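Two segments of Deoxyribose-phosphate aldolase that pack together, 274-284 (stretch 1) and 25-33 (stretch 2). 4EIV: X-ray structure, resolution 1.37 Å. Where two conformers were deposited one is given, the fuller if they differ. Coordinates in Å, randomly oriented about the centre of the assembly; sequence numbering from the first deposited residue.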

# COMPACT_ATOMS: atom_id res chain seq x y z
N ASN A 274 11.99 21.31 -0.47
CA ASN A 274 11.66 21.59 0.93
C ASN A 274 10.64 20.58 1.48
O ASN A 274 10.79 20.10 2.61
CB ASN A 274 11.21 23.03 1.13
CG ASN A 274 12.34 24.03 0.94
OD1 ASN A 274 13.52 23.71 1.18
ND2 ASN A 274 12.00 25.25 0.55
N LEU A 275 9.65 20.19 0.66
CA LEU A 275 8.68 19.18 1.10
C LEU A 275 9.38 17.84 1.31
O LEU A 275 9.13 17.15 2.29
CB LEU A 275 7.49 19.08 0.14
CG LEU A 275 6.45 17.98 0.40
CD1 LEU A 275 5.85 18.10 1.81
CD2 LEU A 275 5.35 18.10 -0.63
N LEU A 276 10.23 17.45 0.36
CA LEU A 276 11.00 16.21 0.51
C LEU A 276 11.77 16.19 1.83
O LEU A 276 11.75 15.20 2.56
CB LEU A 276 11.96 16.03 -0.67
CG LEU A 276 12.94 14.86 -0.55
CD1 LEU A 276 12.18 13.54 -0.32
CD2 LEU A 276 13.86 14.80 -1.76
N LYS A 277 12.44 17.29 2.15
CA LYS A 277 13.18 17.37 3.40
C LYS A 277 12.26 17.30 4.63
O LYS A 277 12.61 16.66 5.59
CB LYS A 277 14.09 18.60 3.43
CG LYS A 277 15.28 18.48 2.44
CD LYS A 277 16.24 19.67 2.44
CE LYS A 277 15.64 20.89 1.74
NZ LYS A 277 16.63 22.00 1.67
N GLU A 278 11.08 17.91 4.56
CA GLU A 278 10.12 17.83 5.65
C GLU A 278 9.71 16.37 5.87
O GLU A 278 9.66 15.87 7.00
CB GLU A 278 8.86 18.67 5.37
CG GLU A 278 7.87 18.64 6.55
CD GLU A 278 6.56 19.38 6.31
OE1 GLU A 278 6.27 19.79 5.17
OE2 GLU A 278 5.84 19.58 7.30
N LEU A 279 9.46 15.66 4.78
CA LEU A 279 9.04 14.27 4.87
C LEU A 279 10.14 13.41 5.48
O LEU A 279 9.90 12.63 6.40
CB LEU A 279 8.68 13.71 3.50
CG LEU A 279 7.49 14.35 2.77
CD1 LEU A 279 7.34 13.74 1.38
CD2 LEU A 279 6.20 14.21 3.56
N ARG A 280 11.36 13.57 4.96
CA ARG A 280 12.46 12.74 5.40
C ARG A 280 12.83 13.03 6.86
O ARG A 280 13.09 12.10 7.64
CB ARG A 280 13.66 12.84 4.45
CG ARG A 280 14.54 11.64 4.66
CD ARG A 280 15.61 11.47 3.63
NE ARG A 280 15.19 11.07 2.29
CZ ARG A 280 14.74 9.86 1.94
NH1 ARG A 280 14.43 8.92 2.84
NH2 ARG A 280 14.52 9.62 0.67
N ASP A 281 12.82 14.30 7.25
CA ASP A 281 13.09 14.67 8.63
C ASP A 281 12.07 14.03 9.58
O ASP A 281 12.43 13.54 10.66
CB ASP A 281 13.11 16.20 8.79
CG ASP A 281 14.35 16.84 8.12
OD1 ASP A 281 15.24 16.12 7.62
OD2 ASP A 281 14.42 18.09 8.09
N CYS A 282 10.81 14.01 9.17
CA CYS A 282 9.75 13.43 9.96
C CYS A 282 9.97 11.92 10.12
O CYS A 282 9.96 11.40 11.23
CB CYS A 282 8.40 13.70 9.32
SG CYS A 282 7.01 13.08 10.29
N TYR A 283 10.16 11.23 9.01
CA TYR A 283 10.39 9.80 9.05
C TYR A 283 11.60 9.40 9.88
O TYR A 283 11.54 8.43 10.66
CB TYR A 283 10.54 9.21 7.65
CG TYR A 283 11.01 7.79 7.72
CD1 TYR A 283 10.18 6.80 8.23
CD2 TYR A 283 12.30 7.44 7.35
CE1 TYR A 283 10.61 5.49 8.36
CE2 TYR A 283 12.75 6.12 7.47
CZ TYR A 283 11.89 5.16 7.98
OH TYR A 283 12.30 3.86 8.07
N GLU A 284 12.68 10.16 9.74
CA GLU A 284 13.91 9.85 10.47
C GLU A 284 13.78 9.99 11.98
O GLU A 284 14.64 9.51 12.71
CB GLU A 284 15.08 10.67 9.91
CG GLU A 284 15.51 10.18 8.53
CD GLU A 284 16.57 11.01 7.87
OE1 GLU A 284 17.01 12.02 8.47
OE2 GLU A 284 16.99 10.65 6.75
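Stretch 2 25-33: TLLNFFEVA

Leu27 forms the centre of the contact, its side chain seated as a knob in a hole made by Leu276, Leu279, Arg280 and Tyr283, all on one helix. Its CD2 lies 3.8 Å from both Leu276 CD1 and Leu279 CB, and its chi1 m, chi2 t rotamer carries CD1 to 4.0 Å from Tyr283 CB. Here the backbones come close, with Leu279 CA 6.8 Å from Leu27 CA.

Stretch 2 is helical through Leu26 and Leu27 and leaves the site as a strand from Phe30 onward. The strand runs at 139° to helix 274-284, closer to antiparallel than parallel, with the axes 9.0 Å apart at their nearest. Its alternation directs Phe30 and Val32 toward the helix, while Glu31 and Ala33 make no contact. The Phe30 ring meets Leu275 at its edge (CE1 to Leu275 CD2, 3.7 Å) and approaches Leu279 obliquely (CD1 to Leu279 CD1, 3.7 Å). Farther along, Val32 CG2 packs 3.9 Å from Leu276 CD2, and beside the knob Leu26 CD1 lies 3.8 Å from Leu279 CD2.

No hydrogen bond links the stretches. At the polar margin, Leu27 CD2 covers one face of the Arg280 guanidinium, and Arg280 NH1 stands 4.0 Å from Leu27 CD1; the guanidinium nitrogens find their hydrogen bonds elsewhere in the structure.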

# COMPACT_ATOMS: atom_id res chain seq x y z
N THR A 25 4.82 6.88 4.10
CA THR A 25 3.92 6.60 3.00
C THR A 25 4.17 7.55 1.83
O THR A 25 4.27 7.14 0.69
CB THR A 25 2.46 6.71 3.47
OG1 THR A 25 2.18 5.70 4.45
CG2 THR A 25 1.48 6.54 2.30
N LEU A 26 4.23 8.84 2.12
CA LEU A 26 4.48 9.83 1.08
C LEU A 26 5.85 9.63 0.40
O LEU A 26 5.95 9.84 -0.80
CB LEU A 26 4.29 11.25 1.63
CG LEU A 26 2.82 11.63 1.91
CD1 LEU A 26 2.73 12.84 2.78
CD2 LEU A 26 2.01 11.79 0.62
N LEU A 27 6.87 9.26 1.15
CA LEU A 27 8.20 9.02 0.56
C LEU A 27 8.09 7.93 -0.51
O LEU A 27 8.74 8.00 -1.54
CB LEU A 27 9.24 8.63 1.60
CG LEU A 27 9.69 9.72 2.56
CD1 LEU A 27 10.51 9.11 3.70
CD2 LEU A 27 10.49 10.84 1.84
N ASN A 28 7.26 6.92 -0.26
CA ASN A 28 7.07 5.82 -1.19
C ASN A 28 6.39 6.23 -2.52
O ASN A 28 6.41 5.47 -3.48
CB ASN A 28 6.22 4.74 -0.51
CG ASN A 28 5.99 3.52 -1.38
OD1 ASN A 28 6.91 2.89 -1.86
ND2 ASN A 28 4.72 3.18 -1.57
N PHE A 29 5.77 7.41 -2.53
CA PHE A 29 5.08 7.96 -3.71
C PHE A 29 5.79 9.15 -4.35
O PHE A 29 5.39 9.62 -5.42
CB PHE A 29 3.70 8.51 -3.34
CG PHE A 29 2.79 7.53 -2.67
CD1 PHE A 29 2.74 6.20 -3.07
CD2 PHE A 29 1.93 7.96 -1.66
CE1 PHE A 29 1.87 5.31 -2.46
CE2 PHE A 29 1.05 7.06 -1.05
CZ PHE A 29 1.02 5.74 -1.47
N PHE A 30 6.84 9.64 -3.70
CA PHE A 30 7.36 10.96 -4.05
C PHE A 30 8.29 11.04 -5.22
O PHE A 30 9.18 10.20 -5.39
CB PHE A 30 8.04 11.59 -2.80
CG PHE A 30 7.99 13.10 -2.73
CD1 PHE A 30 6.85 13.73 -2.28
CD2 PHE A 30 9.06 13.89 -3.11
CE1 PHE A 30 6.79 15.09 -2.20
CE2 PHE A 30 8.99 15.27 -3.04
CZ PHE A 30 7.84 15.86 -2.59
N GLU A 31 8.07 12.09 -6.02
CA GLU A 31 8.94 12.43 -7.14
C GLU A 31 9.30 13.91 -6.95
O GLU A 31 8.46 14.78 -7.09
CB GLU A 31 8.24 12.16 -8.47
CG GLU A 31 8.02 10.68 -8.73
CD GLU A 31 7.23 10.38 -9.97
OE1 GLU A 31 6.43 11.21 -10.41
OE2 GLU A 31 7.42 9.27 -10.52
N VAL A 32 10.56 14.17 -6.63
CA VAL A 32 11.00 15.53 -6.34
C VAL A 32 11.38 16.28 -7.62
O VAL A 32 11.98 15.71 -8.51
CB VAL A 32 12.18 15.52 -5.33
CG1 VAL A 32 13.45 14.89 -5.91
CG2 VAL A 32 12.44 16.92 -4.76
N ALA A 33 11.00 17.54 -7.68
CA ALA A 33 11.28 18.39 -8.81
C ALA A 33 12.62 19.11 -8.72
O ALA A 33 12.97 19.65 -7.68
CB ALA A 33 10.16 19.44 -8.95